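Local structure of single-stranded DNA specific exonuclease RecJ (Thermus thermophilus, 2ZXR) at residues A[69-80]-A[99-108]; A[246-254]-A[293-304]. The protein degrades single-stranded DNA from the 5' toward the 3' end as a divalent-metal-dependent exonuclease, with no detectable activity on single-stranded RNA. All coordinates share one frame; numbering follows the deposited sequence.

Contact 1 (A[69-80]-A[99-108])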
# COMPACT_ATOMS: atom_id res chain seq x y z
N LEU A 69 -15.98 27.55 -26.41
CA LEU A 69 -17.38 27.16 -26.35
C LEU A 69 -18.30 28.19 -26.97
O LEU A 69 -19.14 27.88 -27.84
CB LEU A 69 -17.78 26.97 -24.91
CG LEU A 69 -18.80 25.88 -24.65
CD1 LEU A 69 -20.13 26.16 -25.34
CD2 LEU A 69 -18.18 24.59 -25.13
N ARG A 70 -18.16 29.43 -26.51
CA ARG A 70 -19.02 30.50 -26.99
C ARG A 70 -18.84 30.78 -28.47
O ARG A 70 -19.82 30.98 -29.18
CB ARG A 70 -18.79 31.79 -26.19
CG ARG A 70 -19.80 32.91 -26.51
CD ARG A 70 -19.65 34.08 -25.54
NE ARG A 70 -18.30 34.63 -25.57
CZ ARG A 70 -17.89 35.54 -26.46
NH1 ARG A 70 -16.64 36.00 -26.44
NH2 ARG A 70 -18.77 36.01 -27.35
N GLN A 71 -17.59 30.78 -28.94
CA GLN A 71 -17.28 31.07 -30.34
C GLN A 71 -17.41 29.87 -31.25
O GLN A 71 -17.15 29.96 -32.45
CB GLN A 71 -15.87 31.64 -30.46
CG GLN A 71 -15.69 32.91 -29.66
CD GLN A 71 -14.31 33.53 -29.81
OE1 GLN A 71 -13.74 34.03 -28.84
NE2 GLN A 71 -13.78 33.50 -31.03
N GLY A 72 -17.80 28.75 -30.66
CA GLY A 72 -17.98 27.54 -31.44
C GLY A 72 -16.72 26.98 -32.09
O GLY A 72 -16.81 26.38 -33.17
N LYS A 73 -15.57 27.16 -31.44
CA LYS A 73 -14.30 26.65 -31.95
C LYS A 73 -14.27 25.14 -31.86
O LYS A 73 -14.88 24.55 -30.95
CB LYS A 73 -13.14 27.23 -31.16
CG LYS A 73 -13.03 28.73 -31.29
CD LYS A 73 -12.84 29.13 -32.76
CE LYS A 73 -12.59 30.62 -32.89
NZ LYS A 73 -12.48 31.02 -34.31
N ARG A 74 -13.55 24.50 -32.78
CA ARG A 74 -13.46 23.04 -32.81
C ARG A 74 -12.39 22.51 -31.86
O ARG A 74 -11.20 22.73 -32.05
CB ARG A 74 -13.21 22.56 -34.25
CG ARG A 74 -13.18 21.04 -34.38
CD ARG A 74 -14.04 20.51 -35.55
NE ARG A 74 -14.08 19.05 -35.52
CZ ARG A 74 -14.77 18.28 -36.36
NH1 ARG A 74 -15.50 18.83 -37.33
NH2 ARG A 74 -14.73 16.96 -36.24
N ILE A 75 -12.85 21.80 -30.83
CA ILE A 75 -11.98 21.22 -29.79
C ILE A 75 -11.66 19.74 -30.04
O ILE A 75 -12.55 18.93 -30.27
CB ILE A 75 -12.69 21.32 -28.41
CG1 ILE A 75 -13.02 22.78 -28.09
CG2 ILE A 75 -11.81 20.76 -27.31
CD1 ILE A 75 -13.96 22.94 -26.90
N ARG A 76 -10.38 19.39 -30.00
CA ARG A 76 -10.02 17.98 -30.19
C ARG A 76 -9.34 17.49 -28.92
O ARG A 76 -8.44 18.16 -28.38
CB ARG A 76 -9.10 17.81 -31.40
CG ARG A 76 -8.66 16.38 -31.63
CD ARG A 76 -7.73 16.26 -32.85
NE ARG A 76 -8.45 15.89 -34.07
CZ ARG A 76 -7.86 15.66 -35.24
NH1 ARG A 76 -6.53 15.77 -35.35
NH2 ARG A 76 -8.59 15.30 -36.30
N VAL A 77 -9.76 16.32 -28.43
CA VAL A 77 -9.21 15.79 -27.19
C VAL A 77 -8.38 14.53 -27.40
O VAL A 77 -8.82 13.58 -28.03
CB VAL A 77 -10.35 15.48 -26.17
CG1 VAL A 77 -9.75 15.04 -24.82
CG2 VAL A 77 -11.22 16.72 -25.97
N HIS A 78 -7.17 14.52 -26.85
CA HIS A 78 -6.30 13.36 -27.01
C HIS A 78 -5.80 12.75 -25.69
O HIS A 78 -5.36 13.48 -24.81
CB HIS A 78 -5.10 13.72 -27.88
CG HIS A 78 -4.27 12.53 -28.26
ND1 HIS A 78 -4.82 11.34 -28.67
CD2 HIS A 78 -2.92 12.35 -28.29
CE1 HIS A 78 -3.86 10.48 -28.94
NE2 HIS A 78 -2.70 11.06 -28.71
N GLY A 79 -5.86 11.43 -25.59
CA GLY A 79 -5.41 10.72 -24.40
C GLY A 79 -5.94 9.29 -24.42
O GLY A 79 -7.07 9.03 -23.99
N ASP A 80 -5.14 8.34 -24.91
CA ASP A 80 -5.61 6.96 -25.00
C ASP A 80 -4.59 5.89 -24.61
O ASP A 80 -4.78 4.71 -24.88
CB ASP A 80 -6.09 6.70 -26.42
CG ASP A 80 -4.99 6.94 -27.46
OD1 ASP A 80 -5.34 7.29 -28.60
OD2 ASP A 80 -3.79 6.78 -27.14
N LEU A 99 -21.93 20.92 -22.74
CA LEU A 99 -22.08 22.37 -22.69
C LEU A 99 -22.31 22.97 -24.08
O LEU A 99 -22.43 24.18 -24.24
CB LEU A 99 -20.85 23.01 -22.02
CG LEU A 99 -20.48 22.41 -20.66
CD1 LEU A 99 -19.16 22.98 -20.19
CD2 LEU A 99 -21.56 22.71 -19.63
N GLY A 100 -22.37 22.12 -25.10
CA GLY A 100 -22.60 22.60 -26.44
C GLY A 100 -21.34 22.88 -27.24
O GLY A 100 -21.37 23.63 -28.20
N ALA A 101 -20.24 22.26 -26.85
CA ALA A 101 -18.97 22.46 -27.55
C ALA A 101 -18.91 21.57 -28.77
O ALA A 101 -19.61 20.56 -28.86
CB ALA A 101 -17.80 22.12 -26.62
N ASP A 102 -18.07 21.96 -29.72
CA ASP A 102 -17.85 21.16 -30.92
C ASP A 102 -16.51 20.47 -30.58
O ASP A 102 -15.43 20.93 -30.95
CB ASP A 102 -17.72 22.04 -32.17
CG ASP A 102 -17.31 21.24 -33.40
OD1 ASP A 102 -17.39 19.99 -33.38
OD2 ASP A 102 -16.91 21.88 -34.41
N VAL A 103 -16.62 19.38 -29.85
CA VAL A 103 -15.47 18.64 -29.38
C VAL A 103 -15.50 17.20 -29.88
O VAL A 103 -16.57 16.64 -30.11
CB VAL A 103 -15.44 18.67 -27.82
CG1 VAL A 103 -16.77 18.17 -27.26
CG2 VAL A 103 -14.29 17.84 -27.28
N HIS A 104 -14.34 16.60 -30.06
CA HIS A 104 -14.31 15.22 -30.53
C HIS A 104 -13.00 14.63 -30.06
O HIS A 104 -11.99 15.34 -29.91
CB HIS A 104 -14.39 15.19 -32.05
CG HIS A 104 -13.32 16.01 -32.71
ND1 HIS A 104 -12.12 15.48 -33.11
CD2 HIS A 104 -13.25 17.34 -32.94
CE1 HIS A 104 -11.34 16.45 -33.56
NE2 HIS A 104 -12.00 17.59 -33.46
N PRO A 105 -12.98 13.33 -29.79
CA PRO A 105 -11.72 12.76 -29.33
C PRO A 105 -10.82 12.47 -30.53
O PRO A 105 -11.30 12.31 -31.65
CB PRO A 105 -12.16 11.48 -28.63
CG PRO A 105 -13.30 11.04 -29.50
CD PRO A 105 -14.06 12.33 -29.82
N PHE A 106 -9.52 12.42 -30.30
CA PHE A 106 -8.63 12.09 -31.40
C PHE A 106 -7.88 10.80 -31.11
O PHE A 106 -6.95 10.78 -30.29
CB PHE A 106 -7.63 13.22 -31.64
CG PHE A 106 -6.60 12.88 -32.68
CD1 PHE A 106 -6.97 12.32 -33.90
CD2 PHE A 106 -5.25 13.08 -32.42
CE1 PHE A 106 -6.02 11.96 -34.85
CE2 PHE A 106 -4.28 12.73 -33.36
CZ PHE A 106 -4.68 12.16 -34.58
N ILE A 107 -8.29 9.71 -31.76
CA ILE A 107 -7.61 8.42 -31.60
C ILE A 107 -6.72 8.17 -32.82
O ILE A 107 -7.20 8.01 -33.95
CB ILE A 107 -8.61 7.23 -31.47
CG1 ILE A 107 -9.10 7.10 -30.02
CG2 ILE A 107 -7.94 5.92 -31.94
CD1 ILE A 107 -8.03 6.63 -29.06
N PRO A 108 -5.40 8.15 -32.60
CA PRO A 108 -4.44 7.92 -33.69
C PRO A 108 -3.86 6.51 -33.63
O PRO A 108 -4.02 5.75 -34.61
CB PRO A 108 -3.40 9.00 -33.44
CG PRO A 108 -3.29 8.99 -31.93
CD PRO A 108 -4.73 8.73 -31.42
O HOH W 1 -19.52 25.30 -29.54
O HOH W 2 -16.94 24.29 -29.20
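The guanidinium of Arg76 lies flat on the ring of Phe106, the planes 10° apart and the centres 4.2 Å from one another, an off-centre cation-pi stack in which CD1 of the ring sits over the middle of the guanidinium. Arg76 reaches this position because its chain, straight as far as CD, bends at chi3 (-95°). At the edge of the same guanidinium stands the imidazole of His104, turned 82° to it. That imidazole is covered on both faces: the CA of Arg76 makes a CH-pi contact 4.1 Å from the ring centroid on one, and NH2 of Arg74 lies above the rim of the other. His104 also meets the edge of the Arg74 guanidinium, while OD1 of Asp102 lies over a face of that group, 4.1 Å from Arg74 NE; no N-H points at the oxygen, and the attraction is one of charge alone.

Beneath these groups run two parallel strands, the first two of the DHH domain's parallel sheet, joined by helix 83-98 in a beta-alpha-beta crossover. Strand 102-105 forms the sheet edge, and strand 131-134 flanks 74-78 on its other side. Backbone bonds alternate between them, from Ile75 N to Asp102 O (2.7 Å) through to Phe106 N to Val77 O (2.6 Å). On the face opposite the arginines, Val103 CG2 packs 3.5 Å from Val77 CG2 and also touches Ile75, beneath helix 83-98.

At the N-terminal end of the pairing, one water bridges Leu69 O and Gly100 O, and a second joins Lys73 O to Asp102 N. At the C-terminal end His78 ND1 donates to Phe106 O (2.7 Å) in a bent bond, the oxygen tilted out of the imidazole plane. Two residues on is Asp80, which binds the first manganese ion in the manganese-bound enzyme; the magnesium here lies about 12 Å from its side chain.

Contact 2 (A[246-254]-A[293-304]); sequences VGLRLLAEA and AAEAQALVGELH
Val246 opens the contact by setting its two methyl groups on the first turn of the other helix, CG2 at 3.9 Å from Ala293 CB and CG1 against Ala296 CB. Helices 246-254 and 293-321 pack here knobs-into-holes, their local axes 9.0 Å apart and inclined by 44° with the chains running in broadly the same direction. No hydrogen bond crosses between the segments; the contact is mostly apolar, with methyl groups resting on side chains and on the backbone.

One residue on, Gly247 CA lies 3.9 Å from Ala296 CB, where the CA atoms of the two residues are 5.0 Å apart, the nearest such pair. Leu250 is the knob of the first helix, seated among Ala293, Ala296, Gln297 and Val300. Its CD2 drops onto the backbone between the side chains, 3.5 Å from Ala293 O. Leu251 follows with CG anti to the backbone N (chi1 177°); the side chains of Leu251 and Leu303 cross at about a right angle, CD2 of the former meeting CD1 of the latter at 4.1 Å. Leu251 also touches Ile268 and Ile272 of helix 261-277.

The reciprocal knob is Val300, placed among Gly247, Leu250, Leu251 and Ala254. Its two branches divide the work: CG2 faces the backbone at Leu251 N, and CG1 touches the methyl of Ala254. Leu287 of helix 281-289 packs on Val300 and Leu303. At the last turn, Ala254 CB meets the His304 imidazole at its edge, near the ring plane, 3.5 Å from CE1.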
# COMPACT_ATOMS: atom_id res chain seq x y z
N VAL A 246 -23.50 4.64 -18.79
CA VAL A 246 -23.92 3.24 -18.83
C VAL A 246 -22.82 2.23 -19.08
O VAL A 246 -22.87 1.14 -18.54
CB VAL A 246 -25.10 3.02 -19.86
CG1 VAL A 246 -24.61 3.09 -21.32
CG2 VAL A 246 -25.75 1.67 -19.57
N GLY A 247 -21.81 2.59 -19.86
CA GLY A 247 -20.70 1.68 -20.13
C GLY A 247 -19.86 1.37 -18.89
O GLY A 247 -19.41 0.23 -18.69
N LEU A 248 -19.66 2.38 -18.05
CA LEU A 248 -18.88 2.18 -16.84
C LEU A 248 -19.71 1.35 -15.85
O LEU A 248 -19.21 0.42 -15.22
CB LEU A 248 -18.53 3.53 -16.21
CG LEU A 248 -17.76 3.42 -14.90
CD1 LEU A 248 -16.45 2.63 -15.13
CD2 LEU A 248 -17.45 4.83 -14.36
N ARG A 249 -20.98 1.68 -15.71
CA ARG A 249 -21.82 0.92 -14.80
C ARG A 249 -21.82 -0.57 -15.21
O ARG A 249 -21.63 -1.45 -14.40
CB ARG A 249 -23.25 1.47 -14.80
CG ARG A 249 -24.21 0.61 -14.03
CD ARG A 249 -25.59 1.21 -13.98
NE ARG A 249 -26.55 0.20 -13.53
CZ ARG A 249 -27.85 0.41 -13.37
NH1 ARG A 249 -28.36 1.62 -13.61
NH2 ARG A 249 -28.64 -0.58 -12.97
N LEU A 250 -22.00 -0.84 -16.50
CA LEU A 250 -22.02 -2.20 -17.01
C LEU A 250 -20.65 -2.90 -16.86
O LEU A 250 -20.59 -4.08 -16.55
CB LEU A 250 -22.48 -2.18 -18.49
CG LEU A 250 -23.74 -2.94 -18.97
CD1 LEU A 250 -24.91 -2.81 -17.98
CD2 LEU A 250 -24.15 -2.40 -20.37
N LEU A 251 -19.56 -2.18 -17.08
CA LEU A 251 -18.26 -2.85 -16.91
C LEU A 251 -18.13 -3.22 -15.43
O LEU A 251 -17.72 -4.34 -15.10
CB LEU A 251 -17.11 -1.93 -17.33
CG LEU A 251 -15.69 -2.46 -17.15
CD1 LEU A 251 -15.51 -3.85 -17.81
CD2 LEU A 251 -14.73 -1.44 -17.80
N ALA A 252 -18.50 -2.29 -14.55
CA ALA A 252 -18.42 -2.54 -13.10
C ALA A 252 -19.27 -3.75 -12.69
O ALA A 252 -18.79 -4.62 -11.96
CB ALA A 252 -18.86 -1.30 -12.35
N GLU A 253 -20.51 -3.82 -13.13
CA GLU A 253 -21.36 -4.96 -12.76
C GLU A 253 -20.79 -6.27 -13.31
O GLU A 253 -20.80 -7.29 -12.62
CB GLU A 253 -22.77 -4.77 -13.28
CG GLU A 253 -23.42 -3.51 -12.75
CD GLU A 253 -24.81 -3.28 -13.30
OE1 GLU A 253 -25.17 -3.92 -14.31
OE2 GLU A 253 -25.54 -2.45 -12.70
N ALA A 254 -20.28 -6.23 -14.54
CA ALA A 254 -19.70 -7.43 -15.17
C ALA A 254 -18.65 -8.06 -14.28
O ALA A 254 -18.54 -9.28 -14.22
CB ALA A 254 -19.07 -7.08 -16.55
N ALA A 293 -27.11 1.29 -24.09
CA ALA A 293 -26.77 0.14 -23.25
C ALA A 293 -26.40 -1.13 -24.01
O ALA A 293 -25.53 -1.88 -23.56
CB ALA A 293 -27.92 -0.14 -22.29
N ALA A 294 -27.07 -1.37 -25.14
CA ALA A 294 -26.81 -2.55 -25.95
C ALA A 294 -25.43 -2.46 -26.57
O ALA A 294 -24.72 -3.44 -26.63
CB ALA A 294 -27.87 -2.66 -27.05
N GLU A 295 -25.06 -1.29 -27.07
CA GLU A 295 -23.75 -1.12 -27.65
C GLU A 295 -22.71 -1.26 -26.53
O GLU A 295 -21.68 -1.90 -26.69
CB GLU A 295 -23.65 0.26 -28.31
CG GLU A 295 -22.25 0.60 -28.80
CD GLU A 295 -22.10 2.03 -29.30
OE1 GLU A 295 -22.93 2.90 -28.95
OE2 GLU A 295 -21.13 2.30 -30.05
N ALA A 296 -22.99 -0.65 -25.38
CA ALA A 296 -22.06 -0.75 -24.26
C ALA A 296 -21.90 -2.23 -23.87
O ALA A 296 -20.77 -2.72 -23.71
CB ALA A 296 -22.58 0.06 -23.08
N GLN A 297 -23.02 -2.95 -23.74
CA GLN A 297 -22.98 -4.38 -23.38
C GLN A 297 -22.04 -5.14 -24.32
O GLN A 297 -21.16 -5.88 -23.88
CB GLN A 297 -24.39 -4.98 -23.44
CG GLN A 297 -24.51 -6.49 -23.08
CD GLN A 297 -25.97 -7.00 -23.23
OE1 GLN A 297 -26.54 -6.99 -24.33
NE2 GLN A 297 -26.57 -7.42 -22.13
N ALA A 298 -22.21 -4.93 -25.62
CA ALA A 298 -21.35 -5.57 -26.61
C ALA A 298 -19.87 -5.20 -26.38
O ALA A 298 -19.00 -6.06 -26.46
CB ALA A 298 -21.78 -5.16 -28.03
N LEU A 299 -19.60 -3.92 -26.12
CA LEU A 299 -18.22 -3.47 -25.91
C LEU A 299 -17.62 -4.09 -24.65
O LEU A 299 -16.43 -4.40 -24.62
CB LEU A 299 -18.13 -1.93 -25.84
CG LEU A 299 -18.38 -1.24 -27.19
CD1 LEU A 299 -18.62 0.26 -26.98
CD2 LEU A 299 -17.20 -1.47 -28.13
N VAL A 300 -18.42 -4.25 -23.60
CA VAL A 300 -17.93 -4.88 -22.38
C VAL A 300 -17.49 -6.30 -22.79
O VAL A 300 -16.42 -6.77 -22.39
CB VAL A 300 -19.04 -4.91 -21.28
CG1 VAL A 300 -18.66 -5.89 -20.16
CG2 VAL A 300 -19.19 -3.48 -20.67
N GLY A 301 -18.29 -6.97 -23.61
CA GLY A 301 -17.91 -8.30 -24.07
C GLY A 301 -16.56 -8.23 -24.78
O GLY A 301 -15.67 -9.07 -24.59
N GLU A 302 -16.40 -7.21 -25.61
CA GLU A 302 -15.14 -7.03 -26.34
C GLU A 302 -13.95 -6.79 -25.37
O GLU A 302 -12.89 -7.39 -25.52
CB GLU A 302 -15.28 -5.84 -27.29
CG GLU A 302 -14.29 -5.81 -28.41
CD GLU A 302 -14.74 -6.64 -29.60
OE1 GLU A 302 -15.02 -7.85 -29.42
OE2 GLU A 302 -14.83 -6.08 -30.72
N LEU A 303 -14.11 -5.92 -24.38
CA LEU A 303 -13.01 -5.69 -23.44
C LEU A 303 -12.69 -7.01 -22.71
O LEU A 303 -11.53 -7.28 -22.43
CB LEU A 303 -13.34 -4.62 -22.39
CG LEU A 303 -13.59 -3.14 -22.73
CD1 LEU A 303 -13.17 -2.30 -21.53
CD2 LEU A 303 -12.81 -2.71 -23.97
N HIS A 304 -13.70 -7.81 -22.41
CA HIS A 304 -13.43 -9.09 -21.74
C HIS A 304 -12.55 -9.98 -22.61
O HIS A 304 -11.64 -10.66 -22.11
CB HIS A 304 -14.72 -9.84 -21.42
CG HIS A 304 -15.49 -9.24 -20.29
ND1 HIS A 304 -16.83 -9.50 -20.06
CD2 HIS A 304 -15.10 -8.41 -19.29
CE1 HIS A 304 -17.22 -8.87 -18.97
NE2 HIS A 304 -16.18 -8.21 -18.47

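From the N terminus, the chain enters contact 1 at the end of helix 60-70, runs along strand 74-78, and returns beside it after helix 83-98, closing a short loop at the outer edge of the parallel sheet. Contact 2 begins far downstream: helix 246-254 is rejoined by helix 293-321 after a largely helical excursion through 261-277 and 281-289. The two loops lie in series, neither nested nor crossed, with nearest atoms about 11 Å apart. Helix 281-289 spans the gap: it touches Asp80, Pro105 and Ile107 of contact 1 and also Val300 and Leu303 of contact 2, thereby linking the parallel sheet of the DHH domain to the paired helices 246-254 and 293-321.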